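Local structure of lasso peptide isopeptidase AtxE2 (Asticcacaulis excentricus, 5TXE) at residues 47-52 with 70-75; 57-62 with 129-134; 61-66 with 353-358. The protein hydrolyses the isopeptide bond of the lasso peptides astexin-2 and astexin-3, opening their threaded structure and turning them into linear peptides. The protein carries 1 engineered substitution. All coordinates share one frame; numbering follows the deposited sequence.

From the N terminus, the chain passes through 47-52, 57-62 and 61-66 before it meets its partners. Contact 1 closes the shortest loop, bringing 70-75 back against 47-52. Contact 2 starts inside that loop and ends beyond it, at 129-134, so the two cross. Contact 3 also crosses contact 1 and closes by far the longest loop, from 61-66 to 353-358. Contacts 2 and 3 share Leu-61 and Ser-62. Contact 1 lies within the first sheet of the propeller. Contact 2 joins that sheet to the next one, which begins with strand 133-134. Contact 3 joins it to the last propeller sheet, which begins with strand 350-357.

Contact 1 (47-52 with 70-75); sequences ADIGTM and VAFQVR
Gly-50 O is gripped by three donors: water 1, water 3 and, weakly, Asn-127 ND2. Arg-75 holds both waters from the other segment. Its NE donates to water 3, and its NH2 donates to water 1 at 2.8 Å, with that water at the edge of the guanidinium and in its plane. Water 1 also donates to Asp-48 OD2 at 2.6 Å. The direct salt bridge from Asp-48 OD2 to Arg-75 NH2 is long, 3.9 Å, and the two planes stand 76° apart, so water 1 probably carries much of the link. The Arg-75 chain leaves with CG anti to the backbone N and bends at chi3 (65°), which brings it alongside Asp-48. Its NH1 bonds Asn-84 OD1. Water 2 ties Gly-50 N to Gln-73 NE2.

The backbones themselves form one firm pair. Asp-48 N donates to Arg-75 O at 2.9 Å, and Arg-75 N donates to Asp-48 O at 2.9 Å. Both bonds lie in the carbonyl planes. On the other face, the Ile-49 and Phe-72 side chains cross obliquely, with Ile-49 CD1 4.2 Å from Phe-72 CD2, and Ile-49 CG1 meets Val-74 CG2. Gly-50 has a positive phi (80°). The arrangement is a short antiparallel hydrogen-bonded pair that adds strand 48-49 to the first propeller sheet, on the edge of strand 69-78 that strand 61-63 also uses.

Contact 2 (57-62 with 129-134); sequences TTPLLS and TIQPRW
Two side-chain N-H groups of 129-134 bond backbone carbonyls of 57-62. Gln-131 NE2 donates to Leu-61 O at 3.1 Å, nearly straight (160°). NE2 stands above the Leu-61 carbonyl plane, while the oxygen lies in the plane of the Gln-131 amide. The side chain reaches it by being extended, with CG anti to the backbone N. Gln-131 OE1 takes a weak bond from Arg-133 NH2, while Arg-133 NH1 makes a salt bridge with Asp-175. Trp-134 NE1 donates to Ser-62 O at 3.1 Å. The oxygen sits at the edge of the indole, but the donor stands far above the carbonyl plane (71° out of it). Ser-62 O has a second donor in Ala-71 N.

Water 4 satisfies two carbonyls at once, Leu-60 O at 2.7 Å and Ile-130 O at 2.6 Å. Thr-58 O accepts Leu-60 N in an inverse gamma turn centred on Pro-59. Thr-129 OG1 accepts Thr-51 N. The torsion that sets Thr-129 CG2 anti to the backbone N puts this methyl on Leu-60 CA at 3.5 Å. Gln-131 CG lies 3.1 Å from Pro-59 O.

No backbone-to-backbone bond joins the segments. Side chains and one water bridge them, as fits two adjacent blades of a beta-propeller.

Contact 3 (61-66 with 353-358); sequences LSLSPD and GCERQA
The Glu-355 carboxylate meets Leu-63 N, which approaches OE1 from above the carboxylate plane, 28° out of it. The bond from Leu-63 N to Glu-355 OE1 is 3.0 Å long and fairly straight (157°). OE1 also accepts water 6 at 2.6 Å, which donates to Leu-63 O, so OE1 holds the N-H of Leu-63 directly and its C=O through this water. At the edge of the Arg-356 guanidinium, NH1 donates to Ala-358 O, almost in plane and on a carbonyl lone pair.

The Glu-355 chain, extended beyond CG, slides past Leu-63 in the opposite direction, so Leu-63 CD1 packs on Glu-355 CB at 3.7 Å and Arg-356 O at 3.6 Å. Leu-61 CG takes the crowded position between the backbone N and carbonyl carbon and rests on Gly-353 O at 3.5 Å. Water 5 joins Leu-61 O and Gly-353 O. Replacing Glu-355 by alanine removes the carboxylate and would probably cost Leu-63 N its bond across the contact and water 6 its second acceptor.

Strands 61-63 and 354-357 run nearly parallel (11°), their axes 7.5 Å apart at closest, and no backbone bond joins them. The Cys-354 to Cys-363 disulfide ties the latter to its neighbour 360-367. The first and last propeller sheets meet here mainly through one carboxylate, two waters and leucine side chains. Two donors on OE1 suit an acceptor and probably favour, without settling, a charged carboxylate.

Contact 1 (47-52 with 70-75)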
loop_
_atom_site.group_PDB
_atom_site.type_symbol
_atom_site.label_atom_id
_atom_site.label_comp_id
_atom_site.label_asym_id
_atom_site.label_seq_id
_atom_site.Cartn_x
_atom_site.Cartn_y
_atom_site.Cartn_z
ATOM N N ALA A 47 -6.907 3.521 14.407
ATOM C CA ALA A 47 -6.488 2.149 14.303
ATOM C C ALA A 47 -6.738 1.602 12.916
ATOM O O ALA A 47 -7.460 2.233 12.131
ATOM C CB ALA A 47 -7.242 1.321 15.310
ATOM N N ASP A 48 -6.077 0.487 12.617
ATOM C CA ASP A 48 -6.153 -0.158 11.315
ATOM C C ASP A 48 -6.201 -1.688 11.492
ATOM O O ASP A 48 -5.959 -2.224 12.585
ATOM C CB ASP A 48 -4.975 0.260 10.411
ATOM C CG ASP A 48 -5.377 0.358 8.879
ATOM O OD1 ASP A 48 -6.557 0.049 8.457
ATOM O OD2 ASP A 48 -4.477 0.727 8.072
ATOM N N ILE A 49 -6.581 -2.363 10.416
ATOM C CA ILE A 49 -6.656 -3.809 10.357
ATOM C C ILE A 49 -5.961 -4.274 9.104
ATOM O O ILE A 49 -6.326 -3.853 7.997
ATOM C CB ILE A 49 -8.128 -4.258 10.272
ATOM C CG1 ILE A 49 -8.873 -3.865 11.538
ATOM C CG2 ILE A 49 -8.204 -5.754 10.067
ATOM C CD1 ILE A 49 -10.387 -3.893 11.404
ATOM N N GLY A 50 -4.910 -5.064 9.259
ATOM C CA GLY A 50 -4.124 -5.554 8.100
ATOM C C GLY A 50 -3.115 -4.541 7.547
ATOM O O GLY A 50 -2.956 -3.456 8.065
ATOM N N THR A 51 -2.440 -4.900 6.469
ATOM C CA THR A 51 -1.392 -4.057 5.909
ATOM C C THR A 51 -1.966 -2.739 5.437
ATOM O O THR A 51 -3.182 -2.599 5.126
ATOM C CB THR A 51 -0.602 -4.830 4.783
ATOM O OG1 THR A 51 0.577 -4.146 4.405
ATOM C CG2 THR A 51 -1.437 -5.077 3.548
ATOM N N MET A 52 -1.066 -1.790 5.313
ATOM C CA MET A 52 -1.428 -0.431 5.014
ATOM C C MET A 52 -2.327 -0.314 3.806
ATOM O O MET A 52 -3.345 0.334 3.866
ATOM C CB MET A 52 -0.189 0.421 4.754
ATOM C CG MET A 52 0.666 0.556 6.010
ATOM S SD MET A 52 2.004 1.774 5.806
ATOM C CE MET A 52 1.210 2.926 4.654
ATOM N N VAL A 70 -15.292 -14.222 13.702
ATOM C CA VAL A 70 -14.255 -13.712 12.820
ATOM C C VAL A 70 -13.073 -13.262 13.676
ATOM O O VAL A 70 -13.249 -12.605 14.691
ATOM C CB VAL A 70 -14.755 -12.576 11.927
ATOM C CG1 VAL A 70 -15.290 -11.401 12.707
ATOM C CG2 VAL A 70 -13.651 -12.136 10.971
ATOM N N ALA A 71 -11.879 -13.648 13.260
ATOM C CA ALA A 71 -10.642 -13.291 13.933
ATOM C C ALA A 71 -9.790 -12.406 13.007
ATOM O O ALA A 71 -9.728 -12.624 11.783
ATOM C CB ALA A 71 -9.870 -14.552 14.294
ATOM N N PHE A 72 -9.142 -11.413 13.605
ATOM C CA PHE A 72 -8.380 -10.423 12.865
ATOM C C PHE A 72 -7.510 -9.635 13.841
ATOM O O PHE A 72 -7.820 -9.592 15.029
ATOM C CB PHE A 72 -9.327 -9.461 12.149
ATOM C CG PHE A 72 -10.336 -8.793 13.059
ATOM C CD1 PHE A 72 -11.441 -9.466 13.486
ATOM C CD2 PHE A 72 -10.151 -7.499 13.496
ATOM C CE1 PHE A 72 -12.373 -8.845 14.312
ATOM C CE2 PHE A 72 -11.046 -6.884 14.339
ATOM C CZ PHE A 72 -12.176 -7.556 14.748
ATOM N N GLN A 73 -6.446 -9.005 13.322
ATOM C CA GLN A 73 -5.525 -8.157 14.084
ATOM C C GLN A 73 -5.795 -6.704 13.918
ATOM O O GLN A 73 -6.033 -6.221 12.807
ATOM C CB GLN A 73 -4.093 -8.433 13.689
ATOM C CG GLN A 73 -3.074 -7.738 14.560
ATOM C CD GLN A 73 -1.713 -7.765 13.885
ATOM O OE1 GLN A 73 -0.731 -8.419 14.365
ATOM N NE2 GLN A 73 -1.651 -7.103 12.708
ATOM N N VAL A 74 -5.789 -6.003 15.052
ATOM C CA VAL A 74 -5.946 -4.538 15.104
ATOM C C VAL A 74 -4.634 -3.919 15.524
ATOM O O VAL A 74 -3.949 -4.442 16.384
ATOM C CB VAL A 74 -7.059 -4.061 16.083
ATOM C CG1 VAL A 74 -7.109 -2.546 16.114
ATOM C CG2 VAL A 74 -8.440 -4.532 15.615
ATOM N N ARG A 75 -4.269 -2.847 14.847
ATOM C CA ARG A 75 -3.040 -2.150 15.118
ATOM C C ARG A 75 -3.422 -0.732 15.444
ATOM O O ARG A 75 -4.215 -0.089 14.735
ATOM C CB ARG A 75 -2.157 -2.111 13.867
ATOM C CG ARG A 75 -0.899 -1.284 14.051
ATOM C CD ARG A 75 -0.021 -1.284 12.800
ATOM N NE ARG A 75 -0.652 -0.635 11.664
ATOM C CZ ARG A 75 -0.831 0.668 11.529
ATOM N NH1 ARG A 75 -0.405 1.536 12.437
ATOM N NH2 ARG A 75 -1.439 1.119 10.449
HETATM O O HOH W 1 -2.180 -0.544 8.301
HETATM O O HOH W 2 -3.461 -5.113 11.954
HETATM O O HOH W 3 -2.481 -2.848 10.821
#

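Contact 2 (57-62 with 129-134)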
loop_
_atom_site.group_PDB
_atom_site.type_symbol
_atom_site.label_atom_id
_atom_site.label_comp_id
_atom_site.label_asym_id
_atom_site.label_seq_id
_atom_site.Cartn_x
_atom_site.Cartn_y
_atom_site.Cartn_z
ATOM N N THR A 57 -8.147 -9.178 -2.133
ATOM C CA THR A 57 -7.584 -10.448 -1.714
ATOM C C THR A 57 -6.660 -10.357 -0.518
ATOM O O THR A 57 -5.949 -11.307 -0.199
ATOM C CB THR A 57 -6.787 -11.100 -2.878
ATOM O OG1 THR A 57 -5.705 -10.261 -3.212
ATOM C CG2 THR A 57 -7.629 -11.192 -4.141
ATOM N N THR A 58 -6.622 -9.217 0.150
ATOM C CA THR A 58 -5.751 -9.101 1.327
ATOM C C THR A 58 -6.306 -9.996 2.420
ATOM O O THR A 58 -7.446 -9.782 2.880
ATOM C CB THR A 58 -5.703 -7.646 1.825
ATOM O OG1 THR A 58 -5.093 -6.803 0.833
ATOM C CG2 THR A 58 -4.913 -7.583 3.136
ATOM N N PRO A 59 -5.532 -10.974 2.883
ATOM C CA PRO A 59 -6.127 -11.973 3.811
ATOM C C PRO A 59 -6.190 -11.540 5.281
ATOM O O PRO A 59 -5.622 -12.199 6.158
ATOM C CB PRO A 59 -5.191 -13.158 3.663
ATOM C CG PRO A 59 -3.839 -12.521 3.367
ATOM C CD PRO A 59 -4.128 -11.282 2.561
ATOM N N LEU A 60 -6.885 -10.455 5.543
ATOM C CA LEU A 60 -6.776 -9.759 6.832
ATOM C C LEU A 60 -7.735 -10.262 7.923
ATOM O O LEU A 60 -7.707 -9.754 9.070
ATOM C CB LEU A 60 -6.907 -8.227 6.653
ATOM C CG LEU A 60 -7.992 -7.685 5.765
ATOM C CD1 LEU A 60 -9.343 -8.053 6.356
ATOM C CD2 LEU A 60 -7.889 -6.162 5.630
ATOM N N LEU A 61 -8.595 -11.211 7.563
ATOM C CA LEU A 61 -9.505 -11.807 8.530
ATOM C C LEU A 61 -9.694 -13.266 8.234
ATOM O O LEU A 61 -9.407 -13.705 7.106
ATOM C CB LEU A 61 -10.823 -11.072 8.543
ATOM C CG LEU A 61 -11.668 -11.106 7.280
ATOM C CD1 LEU A 61 -12.518 -12.366 7.201
ATOM C CD2 LEU A 61 -12.574 -9.903 7.273
ATOM N N SER A 62 -10.132 -14.017 9.249
ATOM C CA SER A 62 -10.412 -15.395 9.084
ATOM C C SER A 62 -11.663 -15.800 9.830
ATOM O O SER A 62 -11.822 -15.486 11.004
ATOM C CB SER A 62 -9.247 -16.127 9.664
ATOM O OG SER A 62 -9.367 -17.525 9.467
ATOM N N THR A 129 0.331 -8.518 6.811
ATOM C CA THR A 129 -1.022 -8.860 7.183
ATOM C C THR A 129 -1.000 -10.189 7.949
ATOM O O THR A 129 -0.437 -11.184 7.487
ATOM C CB THR A 129 -1.911 -9.003 5.952
ATOM O OG1 THR A 129 -2.081 -7.736 5.353
ATOM C CG2 THR A 129 -3.331 -9.453 6.353
ATOM N N ILE A 130 -1.579 -10.200 9.140
ATOM C CA ILE A 130 -1.524 -11.406 9.970
ATOM C C ILE A 130 -2.903 -12.084 9.838
ATOM O O ILE A 130 -3.948 -11.548 10.308
ATOM C CB ILE A 130 -1.255 -11.065 11.450
ATOM C CG1 ILE A 130 0.059 -10.280 11.617
ATOM C CG2 ILE A 130 -1.282 -12.337 12.318
ATOM C CD1 ILE A 130 1.280 -11.074 11.175
ATOM N N GLN A 131 -2.870 -13.256 9.234
ATOM C CA GLN A 131 -4.057 -14.076 9.110
ATOM C C GLN A 131 -4.074 -15.173 10.164
ATOM O O GLN A 131 -3.211 -16.019 10.178
ATOM C CB GLN A 131 -4.172 -14.719 7.725
ATOM C CG GLN A 131 -5.663 -15.005 7.460
ATOM C CD GLN A 131 -5.997 -15.642 6.100
ATOM O OE1 GLN A 131 -5.130 -16.192 5.375
ATOM N NE2 GLN A 131 -7.284 -15.570 5.757
ATOM N N PRO A 132 -5.022 -15.112 11.064
ATOM C CA PRO A 132 -5.136 -16.131 12.082
ATOM C C PRO A 132 -5.683 -17.434 11.550
ATOM O O PRO A 132 -6.653 -17.410 10.795
ATOM C CB PRO A 132 -6.162 -15.564 13.061
ATOM C CG PRO A 132 -6.658 -14.321 12.492
ATOM C CD PRO A 132 -6.033 -14.061 11.174
ATOM N N ARG A 133 -5.091 -18.543 11.980
ATOM C CA ARG A 133 -5.515 -19.878 11.585
ATOM C C ARG A 133 -6.333 -20.480 12.681
ATOM O O ARG A 133 -5.834 -20.639 13.812
ATOM C CB ARG A 133 -4.303 -20.733 11.334
ATOM C CG ARG A 133 -3.268 -20.077 10.412
ATOM C CD ARG A 133 -3.978 -19.980 9.113
ATOM N NE ARG A 133 -3.640 -19.031 8.039
ATOM C CZ ARG A 133 -2.538 -19.014 7.325
ATOM N NH1 ARG A 133 -1.518 -19.772 7.646
ATOM N NH2 ARG A 133 -2.424 -18.163 6.343
ATOM N N TRP A 134 -7.589 -20.761 12.402
ATOM C CA TRP A 134 -8.425 -21.435 13.394
ATOM C C TRP A 134 -8.105 -22.934 13.462
ATOM O O TRP A 134 -7.928 -23.584 12.442
ATOM C CB TRP A 134 -9.870 -21.288 13.058
ATOM C CG TRP A 134 -10.366 -19.951 13.215
ATOM C CD1 TRP A 134 -10.301 -18.962 12.289
ATOM C CD2 TRP A 134 -11.142 -19.427 14.314
ATOM N NE1 TRP A 134 -10.975 -17.854 12.743
ATOM C CE2 TRP A 134 -11.480 -18.122 13.997
ATOM C CE3 TRP A 134 -11.543 -19.933 15.552
ATOM C CZ2 TRP A 134 -12.206 -17.317 14.858
ATOM C CZ3 TRP A 134 -12.275 -19.123 16.414
ATOM C CH2 TRP A 134 -12.600 -17.842 16.057
HETATM O O HOH W 4 -5.407 -9.428 10.535
#

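Contact 3 (61-66 with 353-358)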
loop_
_atom_site.group_PDB
_atom_site.type_symbol
_atom_site.label_atom_id
_atom_site.label_comp_id
_atom_site.label_asym_id
_atom_site.label_seq_id
_atom_site.Cartn_x
_atom_site.Cartn_y
_atom_site.Cartn_z
ATOM N N LEU A 61 -8.595 -11.211 7.563
ATOM C CA LEU A 61 -9.505 -11.807 8.530
ATOM C C LEU A 61 -9.694 -13.266 8.234
ATOM O O LEU A 61 -9.407 -13.705 7.106
ATOM C CB LEU A 61 -10.823 -11.072 8.543
ATOM C CG LEU A 61 -11.668 -11.106 7.280
ATOM C CD1 LEU A 61 -12.518 -12.366 7.201
ATOM C CD2 LEU A 61 -12.574 -9.903 7.273
ATOM N N SER A 62 -10.132 -14.017 9.249
ATOM C CA SER A 62 -10.412 -15.395 9.084
ATOM C C SER A 62 -11.663 -15.800 9.830
ATOM O O SER A 62 -11.822 -15.486 11.004
ATOM C CB SER A 62 -9.247 -16.127 9.664
ATOM O OG SER A 62 -9.367 -17.525 9.467
ATOM N N LEU A 63 -12.574 -16.483 9.163
ATOM C CA LEU A 63 -13.813 -16.975 9.823
ATOM C C LEU A 63 -13.558 -18.292 10.472
ATOM O O LEU A 63 -12.823 -19.127 9.943
ATOM C CB LEU A 63 -14.926 -17.194 8.840
ATOM C CG LEU A 63 -15.412 -15.915 8.202
ATOM C CD1 LEU A 63 -16.477 -16.238 7.166
ATOM C CD2 LEU A 63 -16.002 -14.991 9.235
ATOM N N SER A 64 -14.171 -18.492 11.623
ATOM C CA SER A 64 -14.105 -19.812 12.255
ATOM C C SER A 64 -14.709 -20.909 11.313
ATOM O O SER A 64 -15.522 -20.586 10.433
ATOM C CB SER A 64 -14.839 -19.773 13.599
ATOM O OG SER A 64 -16.226 -19.513 13.447
ATOM N N PRO A 65 -14.300 -22.167 11.473
ATOM C CA PRO A 65 -14.892 -23.308 10.741
ATOM C C PRO A 65 -16.414 -23.319 10.711
ATOM O O PRO A 65 -16.962 -23.431 9.637
ATOM C CB PRO A 65 -14.338 -24.516 11.478
ATOM C CG PRO A 65 -12.981 -23.997 11.857
ATOM C CD PRO A 65 -13.315 -22.659 12.439
ATOM N N ASP A 66 -17.090 -23.047 11.822
ATOM C CA ASP A 66 -18.567 -22.986 11.795
ATOM C C ASP A 66 -19.115 -21.653 11.318
ATOM O O ASP A 66 -20.340 -21.448 11.293
ATOM C CB ASP A 66 -19.180 -23.343 13.169
ATOM C CG ASP A 66 -18.887 -22.297 14.276
ATOM O OD1 ASP A 66 -18.271 -21.234 14.011
ATOM O OD2 ASP A 66 -19.282 -22.566 15.437
ATOM N N GLY A 353 -10.611 -8.604 1.878
ATOM C CA GLY A 353 -10.483 -9.820 2.680
ATOM C C GLY A 353 -11.752 -10.626 2.913
ATOM O O GLY A 353 -11.794 -11.503 3.803
ATOM N N CYS A 354 -12.780 -10.319 2.137
ATOM C CA CYS A 354 -14.101 -10.881 2.354
ATOM C C CYS A 354 -14.088 -12.406 2.361
ATOM O O CYS A 354 -13.428 -13.045 1.546
ATOM C CB CYS A 354 -15.046 -10.448 1.259
ATOM S SG CYS A 354 -15.411 -8.678 1.062
ATOM N N GLU A 355 -14.842 -12.977 3.275
ATOM C CA GLU A 355 -15.075 -14.421 3.342
ATOM C C GLU A 355 -16.573 -14.702 3.591
ATOM O O GLU A 355 -17.296 -13.887 4.252
ATOM C CB GLU A 355 -14.252 -15.041 4.462
ATOM C CG GLU A 355 -12.746 -15.087 4.161
ATOM C CD GLU A 355 -11.968 -15.950 5.168
ATOM O OE1 GLU A 355 -12.541 -16.387 6.193
ATOM O OE2 GLU A 355 -10.761 -16.177 4.956
ATOM N N ARG A 356 -17.067 -15.827 3.049
ATOM C CA ARG A 356 -18.526 -16.098 3.099
ATOM C C ARG A 356 -18.906 -17.010 4.242
ATOM O O ARG A 356 -18.235 -17.995 4.502
ATOM C CB ARG A 356 -18.980 -16.704 1.780
ATOM C CG ARG A 356 -20.491 -16.878 1.611
ATOM C CD ARG A 356 -20.864 -17.430 0.230
ATOM N NE ARG A 356 -20.286 -18.743 -0.011
ATOM C CZ ARG A 356 -20.735 -19.862 0.543
ATOM N NH1 ARG A 356 -21.849 -19.874 1.294
ATOM N NH2 ARG A 356 -20.102 -20.984 0.302
ATOM N N GLN A 357 -19.966 -16.629 4.937
ATOM C CA GLN A 357 -20.704 -17.502 5.863
ATOM C C GLN A 357 -22.176 -17.550 5.393
ATOM O O GLN A 357 -22.922 -16.562 5.541
ATOM C CB GLN A 357 -20.694 -16.936 7.298
ATOM C CG GLN A 357 -21.697 -17.604 8.266
ATOM C CD GLN A 357 -22.457 -16.594 9.111
ATOM O OE1 GLN A 357 -23.171 -15.736 8.582
ATOM N NE2 GLN A 357 -22.325 -16.689 10.426
ATOM N N ALA A 358 -22.589 -18.723 4.925
ATOM C CA ALA A 358 -23.923 -18.934 4.374
ATOM C C ALA A 358 -24.275 -17.855 3.348
ATOM O O ALA A 358 -23.614 -17.781 2.309
ATOM C CB ALA A 358 -24.955 -19.000 5.493
HETATM O O HOH W 5 -9.514 -12.304 4.651
HETATM O O HOH W 6 -11.798 -18.685 7.130
#